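PDB 5WLH: LbaCas13a H328A (C2c2) from Lachnospiraceae bacterium NK4A179, which binds a CRISPR guide RNA, here in its precursor form, and probably cleaves RNA targets matched by that guide. Local coordinates for residues I549-I563 / L582-K596. Sequence-based numbering, arbitrary orientation.
Sequences ILNFLKDKETLRDTI and LAGGKDDVDFLTDLK
I563 packs as a knob among D588, F591, L592 and L595, joining helix 559-564 to the N-terminal half of helix 588-602. The short helical axes run 34° apart. This end is tight: I563 CG2 lies 3.5 Å from L595 CD1, while its CD1 reaches F591 and L592. Beside it V589 and L592 pack against I549, L553 and L559. V589 CG1 meets I549 CG2 at 3.7 Å, and its CG2 meets L553 CD1 at 3.6 Å. L513 of helix 486-517 also touches L592 and L595.

The other edge is polar and partly exposed. R560 NE donates to D588 OD1 at 2.6 Å, on the syn side and within the guanidinium plane; NH2 adds a weak bond. A bend at chi3 (-63°) turns the guanidinium to this oxygen. A water joins D588 OD2 to R560 N. K556 is held more loosely: its chain lies over V589 CG2, and its NZ makes a weak salt bridge to D587 OD2 at 3.3 Å. D587 and D590 form the capping box of helix 588-602. A leucine in place of R560 would probably leave the D588 carboxylate without its charged mate. Apolar side chains thus hold the segments together, while the R560-D588 pair probably fixes how the first turns of the two helices sit against each other.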
loop_
_atom_site.group_PDB
_atom_site.type_symbol
_atom_site.label_atom_id
_atom_site.label_comp_id
_atom_site.label_asym_id
_atom_site.label_seq_id
_atom_site.Cartn_x
_atom_site.Cartn_y
_atom_site.Cartn_z
ATOM N N ILE A 549 4.894 21.950 29.267
ATOM C CA ILE A 549 3.519 21.844 28.773
ATOM C C ILE A 549 2.679 23.033 29.216
ATOM O O ILE A 549 1.778 23.465 28.489
ATOM C CB ILE A 549 2.890 20.501 29.206
ATOM C CG1 ILE A 549 1.523 20.308 28.532
ATOM C CG2 ILE A 549 2.748 20.401 30.720
ATOM C CD1 ILE A 549 1.342 18.946 27.927
ATOM N N LEU A 550 2.985 23.615 30.383
ATOM C CA LEU A 550 2.216 24.765 30.862
ATOM C C LEU A 550 2.217 25.918 29.865
ATOM O O LEU A 550 1.241 26.671 29.794
ATOM C CB LEU A 550 2.762 25.248 32.209
ATOM C CG LEU A 550 2.642 24.230 33.338
ATOM C CD1 LEU A 550 3.506 24.660 34.530
ATOM C CD2 LEU A 550 1.183 24.051 33.741
ATOM N N ASN A 551 3.289 26.073 29.089
ATOM C CA ASN A 551 3.388 27.182 28.149
ATOM C C ASN A 551 2.427 27.066 26.980
ATOM O O ASN A 551 2.304 28.024 26.210
ATOM C CB ASN A 551 4.805 27.285 27.592
ATOM C CG ASN A 551 5.824 27.621 28.656
ATOM O OD1 ASN A 551 5.542 28.397 29.559
ATOM N ND2 ASN A 551 7.012 27.033 28.556
ATOM N N PHE A 552 1.762 25.925 26.814
ATOM C CA PHE A 552 0.985 25.671 25.613
ATOM C C PHE A 552 -0.474 25.363 25.892
ATOM O O PHE A 552 -1.261 25.265 24.938
ATOM C CB PHE A 552 1.638 24.529 24.811
ATOM C CG PHE A 552 3.079 24.802 24.481
ATOM C CD1 PHE A 552 3.408 25.622 23.417
ATOM C CD2 PHE A 552 4.095 24.299 25.268
ATOM C CE1 PHE A 552 4.728 25.900 23.122
ATOM C CE2 PHE A 552 5.421 24.584 24.985
ATOM C CZ PHE A 552 5.738 25.384 23.911
ATOM N N LEU A 553 -0.865 25.243 27.163
ATOM C CA LEU A 553 -2.239 24.907 27.501
ATOM C C LEU A 553 -3.192 25.968 26.974
ATOM O O LEU A 553 -2.933 27.167 27.108
ATOM C CB LEU A 553 -2.393 24.763 29.015
ATOM C CG LEU A 553 -1.686 23.551 29.617
ATOM C CD1 LEU A 553 -1.777 23.583 31.124
ATOM C CD2 LEU A 553 -2.301 22.268 29.066
ATOM N N LYS A 554 -4.288 25.513 26.356
ATOM C CA LYS A 554 -5.317 26.409 25.838
ATOM C C LYS A 554 -6.226 26.921 26.943
ATOM O O LYS A 554 -6.725 28.048 26.857
ATOM C CB LYS A 554 -6.173 25.697 24.784
ATOM C CG LYS A 554 -5.606 25.688 23.369
ATOM C CD LYS A 554 -6.450 24.794 22.449
ATOM C CE LYS A 554 -6.341 25.216 20.993
ATOM N NZ LYS A 554 -7.193 24.390 20.078
ATOM N N ASP A 555 -6.455 26.109 27.975
ATOM C CA ASP A 555 -7.380 26.441 29.053
ATOM C C ASP A 555 -7.243 25.416 30.167
ATOM O O ASP A 555 -7.973 24.418 30.195
ATOM C CB ASP A 555 -8.824 26.489 28.542
ATOM C CG ASP A 555 -9.796 27.073 29.569
ATOM O OD1 ASP A 555 -9.467 27.116 30.774
ATOM O OD2 ASP A 555 -10.901 27.488 29.161
ATOM N N LYS A 556 -6.322 25.670 31.100
ATOM C CA LYS A 556 -6.062 24.727 32.176
ATOM C C LYS A 556 -7.290 24.486 33.042
ATOM O O LYS A 556 -7.410 23.413 33.646
ATOM C CB LYS A 556 -4.883 25.241 33.015
ATOM C CG LYS A 556 -4.583 24.454 34.272
ATOM C CD LYS A 556 -3.223 24.840 34.836
ATOM C CE LYS A 556 -3.071 24.353 36.263
ATOM N NZ LYS A 556 -4.132 23.366 36.610
ATOM N N GLU A 557 -8.227 25.434 33.089
ATOM C CA GLU A 557 -9.378 25.276 33.974
ATOM C C GLU A 557 -10.415 24.294 33.431
ATOM O O GLU A 557 -11.157 23.698 34.213
ATOM C CB GLU A 557 -10.022 26.638 34.241
ATOM C CG GLU A 557 -9.075 27.657 34.878
ATOM C CD GLU A 557 -8.203 27.062 35.981
ATOM O OE1 GLU A 557 -8.758 26.460 36.928
ATOM O OE2 GLU A 557 -6.961 27.198 35.900
ATOM N N THR A 558 -10.499 24.112 32.113
ATOM C CA THR A 558 -11.410 23.130 31.533
ATOM C C THR A 558 -10.674 21.907 31.000
ATOM O O THR A 558 -11.275 21.090 30.291
ATOM C CB THR A 558 -12.245 23.754 30.414
ATOM O OG1 THR A 558 -11.368 24.279 29.411
ATOM C CG2 THR A 558 -13.133 24.866 30.966
ATOM N N LEU A 559 -9.398 21.758 31.361
ATOM C CA LEU A 559 -8.545 20.724 30.785
ATOM C C LEU A 559 -9.125 19.328 30.982
ATOM O O LEU A 559 -9.204 18.543 30.030
ATOM C CB LEU A 559 -7.148 20.819 31.398
ATOM C CG LEU A 559 -6.169 19.776 30.870
ATOM C CD1 LEU A 559 -6.160 19.798 29.318
ATOM C CD2 LEU A 559 -4.770 20.011 31.443
ATOM N N ARG A 560 -9.520 18.985 32.214
ATOM C CA ARG A 560 -10.066 17.649 32.444
ATOM C C ARG A 560 -11.329 17.415 31.629
ATOM O O ARG A 560 -11.495 16.345 31.031
ATOM C CB ARG A 560 -10.361 17.415 33.920
ATOM C CG ARG A 560 -10.934 16.031 34.181
ATOM C CD ARG A 560 -11.427 15.885 35.602
ATOM N NE ARG A 560 -10.324 16.032 36.538
ATOM C CZ ARG A 560 -10.435 15.900 37.852
ATOM N NH1 ARG A 560 -11.617 15.625 38.397
ATOM N NH2 ARG A 560 -9.363 16.047 38.616
ATOM N N ASP A 561 -12.242 18.392 31.606
ATOM C CA ASP A 561 -13.464 18.200 30.836
ATOM C C ASP A 561 -13.165 18.136 29.341
ATOM O O ASP A 561 -13.844 17.409 28.606
ATOM C CB ASP A 561 -14.468 19.318 31.141
ATOM C CG ASP A 561 -15.188 19.117 32.477
ATOM O OD1 ASP A 561 -14.856 18.157 33.211
ATOM O OD2 ASP A 561 -16.080 19.933 32.796
ATOM N N THR A 562 -12.160 18.882 28.875
ATOM C CA THR A 562 -11.764 18.795 27.471
ATOM C C THR A 562 -11.219 17.407 27.142
ATOM O O THR A 562 -11.619 16.795 26.141
ATOM C CB THR A 562 -10.733 19.873 27.148
ATOM O OG1 THR A 562 -11.260 21.152 27.519
ATOM C CG2 THR A 562 -10.406 19.874 25.655
ATOM N N ILE A 563 -10.327 16.883 27.987
ATOM C CA ILE A 563 -9.801 15.532 27.773
ATOM C C ILE A 563 -10.939 14.522 27.724
ATOM O O ILE A 563 -10.965 13.625 26.873
ATOM C CB ILE A 563 -8.793 15.165 28.876
ATOM C CG1 ILE A 563 -7.535 16.035 28.799
ATOM C CG2 ILE A 563 -8.461 13.694 28.815
ATOM C CD1 ILE A 563 -6.681 15.939 30.062
ATOM N N LEU A 582 -4.984 11.446 41.018
ATOM C CA LEU A 582 -4.252 12.707 40.947
ATOM C C LEU A 582 -4.073 13.286 42.350
ATOM O O LEU A 582 -4.512 14.392 42.671
ATOM C CB LEU A 582 -4.972 13.680 40.021
ATOM C CG LEU A 582 -5.183 13.063 38.635
ATOM C CD1 LEU A 582 -6.391 13.661 37.938
ATOM C CD2 LEU A 582 -3.923 13.244 37.806
ATOM N N ALA A 583 -3.418 12.489 43.190
ATOM C CA ALA A 583 -3.131 12.847 44.570
ATOM C C ALA A 583 -1.778 13.547 44.665
ATOM O O ALA A 583 -0.992 13.576 43.715
ATOM C CB ALA A 583 -3.163 11.605 45.462
ATOM N N GLY A 584 -1.504 14.111 45.841
ATOM C CA GLY A 584 -0.356 14.986 45.947
ATOM C C GLY A 584 -0.595 16.254 45.144
ATOM O O GLY A 584 -1.729 16.713 44.971
ATOM N N GLY A 585 0.487 16.820 44.629
ATOM C CA GLY A 585 0.335 17.984 43.783
ATOM C C GLY A 585 -0.149 17.706 42.378
ATOM O O GLY A 585 -0.259 18.637 41.575
ATOM N N LYS A 586 -0.445 16.451 42.050
ATOM C CA LYS A 586 -0.851 16.100 40.696
ATOM C C LYS A 586 -2.254 16.616 40.405
ATOM O O LYS A 586 -3.162 16.473 41.228
ATOM C CB LYS A 586 -0.799 14.585 40.502
ATOM C CG LYS A 586 0.597 14.056 40.271
ATOM C CD LYS A 586 0.648 12.551 40.432
ATOM C CE LYS A 586 2.069 12.038 40.246
ATOM N NZ LYS A 586 2.204 10.598 40.618
ATOM N N ASP A 587 -2.426 17.209 39.225
ATOM C CA ASP A 587 -3.699 17.802 38.820
ATOM C C ASP A 587 -4.009 17.382 37.382
ATOM O O ASP A 587 -3.469 16.401 36.854
ATOM C CB ASP A 587 -3.668 19.330 38.985
ATOM C CG ASP A 587 -2.608 20.006 38.117
ATOM O OD1 ASP A 587 -2.033 19.367 37.210
ATOM O OD2 ASP A 587 -2.340 21.203 38.346
ATOM N N ASP A 588 -4.867 18.152 36.711
ATOM C CA ASP A 588 -5.302 17.771 35.372
ATOM C C ASP A 588 -4.201 17.941 34.332
ATOM O O ASP A 588 -4.265 17.307 33.277
ATOM C CB ASP A 588 -6.550 18.566 34.992
ATOM C CG ASP A 588 -7.763 18.148 35.810
ATOM O OD1 ASP A 588 -7.947 16.928 36.030
ATOM O OD2 ASP A 588 -8.537 19.034 36.236
ATOM N N VAL A 589 -3.186 18.759 34.616
ATOM C CA VAL A 589 -2.027 18.844 33.733
ATOM C C VAL A 589 -1.238 17.539 33.757
ATOM O O VAL A 589 -0.717 17.093 32.728
ATOM C CB VAL A 589 -1.149 20.045 34.119
ATOM C CG1 VAL A 589 0.081 20.082 33.262
ATOM C CG2 VAL A 589 -1.942 21.346 33.971
ATOM N N ASP A 590 -1.137 16.901 34.924
ATOM C CA ASP A 590 -0.484 15.597 34.982
ATOM C C ASP A 590 -1.339 14.527 34.322
ATOM O O ASP A 590 -0.808 13.548 33.783
ATOM C CB ASP A 590 -0.183 15.223 36.430
ATOM C CG ASP A 590 0.595 16.308 37.153
ATOM O OD1 ASP A 590 1.829 16.388 36.961
ATOM O OD2 ASP A 590 -0.036 17.092 37.889
ATOM N N PHE A 591 -2.659 14.698 34.369
ATOM C CA PHE A 591 -3.561 13.833 33.618
ATOM C C PHE A 591 -3.257 13.904 32.125
ATOM O O PHE A 591 -3.048 12.871 31.474
ATOM C CB PHE A 591 -5.006 14.242 33.903
ATOM C CG PHE A 591 -6.039 13.320 33.318
ATOM C CD1 PHE A 591 -5.724 12.016 32.981
ATOM C CD2 PHE A 591 -7.338 13.763 33.122
ATOM C CE1 PHE A 591 -6.682 11.169 32.446
ATOM C CE2 PHE A 591 -8.309 12.920 32.589
ATOM C CZ PHE A 591 -7.971 11.619 32.245
ATOM N N LEU A 592 -3.205 15.123 31.576
ATOM C CA LEU A 592 -2.827 15.314 30.174
ATOM C C LEU A 592 -1.450 14.732 29.884
ATOM O O LEU A 592 -1.236 14.089 28.845
ATOM C CB LEU A 592 -2.848 16.802 29.831
ATOM C CG LEU A 592 -2.371 17.163 28.425
ATOM C CD1 LEU A 592 -3.321 16.493 27.434
ATOM C CD2 LEU A 592 -2.349 18.669 28.231
ATOM N N THR A 593 -0.504 14.947 30.799
ATOM C CA THR A 593 0.862 14.484 30.602
ATOM C C THR A 593 0.932 12.966 30.600
ATOM O O THR A 593 1.701 12.370 29.834
ATOM C CB THR A 593 1.767 15.076 31.693
ATOM O OG1 THR A 593 2.043 16.440 31.374
ATOM C CG2 THR A 593 3.081 14.311 31.786
ATOM N N ASP A 594 0.119 12.317 31.430
ATOM C CA ASP A 594 0.140 10.863 31.452
ATOM C C ASP A 594 -0.413 10.281 30.154
ATOM O O ASP A 594 0.163 9.342 29.597
ATOM C CB ASP A 594 -0.631 10.352 32.656
ATOM C CG ASP A 594 0.257 10.194 33.876
ATOM O OD1 ASP A 594 1.473 10.489 33.793
ATOM O OD2 ASP A 594 -0.263 9.767 34.909
ATOM N N LEU A 595 -1.517 10.831 29.653
ATOM C CA LEU A 595 -2.046 10.369 28.371
ATOM C C LEU A 595 -1.050 10.606 27.240
ATOM O O LEU A 595 -0.860 9.740 26.374
ATOM C CB LEU A 595 -3.364 11.076 28.072
ATOM C CG LEU A 595 -4.512 10.721 29.017
ATOM C CD1 LEU A 595 -5.686 11.612 28.661
ATOM C CD2 LEU A 595 -4.901 9.254 28.924
ATOM N N LYS A 596 -0.417 11.782 27.227
ATOM C CA LYS A 596 0.649 12.069 26.277
ATOM C C LYS A 596 1.770 11.044 26.381
ATOM O O LYS A 596 2.299 10.592 25.363
ATOM C CB LYS A 596 1.193 13.478 26.532
ATOM C CG LYS A 596 2.343 13.895 25.642
ATOM C CD LYS A 596 2.988 15.184 26.150
ATOM C CE LYS A 596 3.827 14.959 27.404
ATOM N NZ LYS A 596 5.096 14.199 27.163
HETATM O O HOH W 1 -9.536 20.628 34.603
#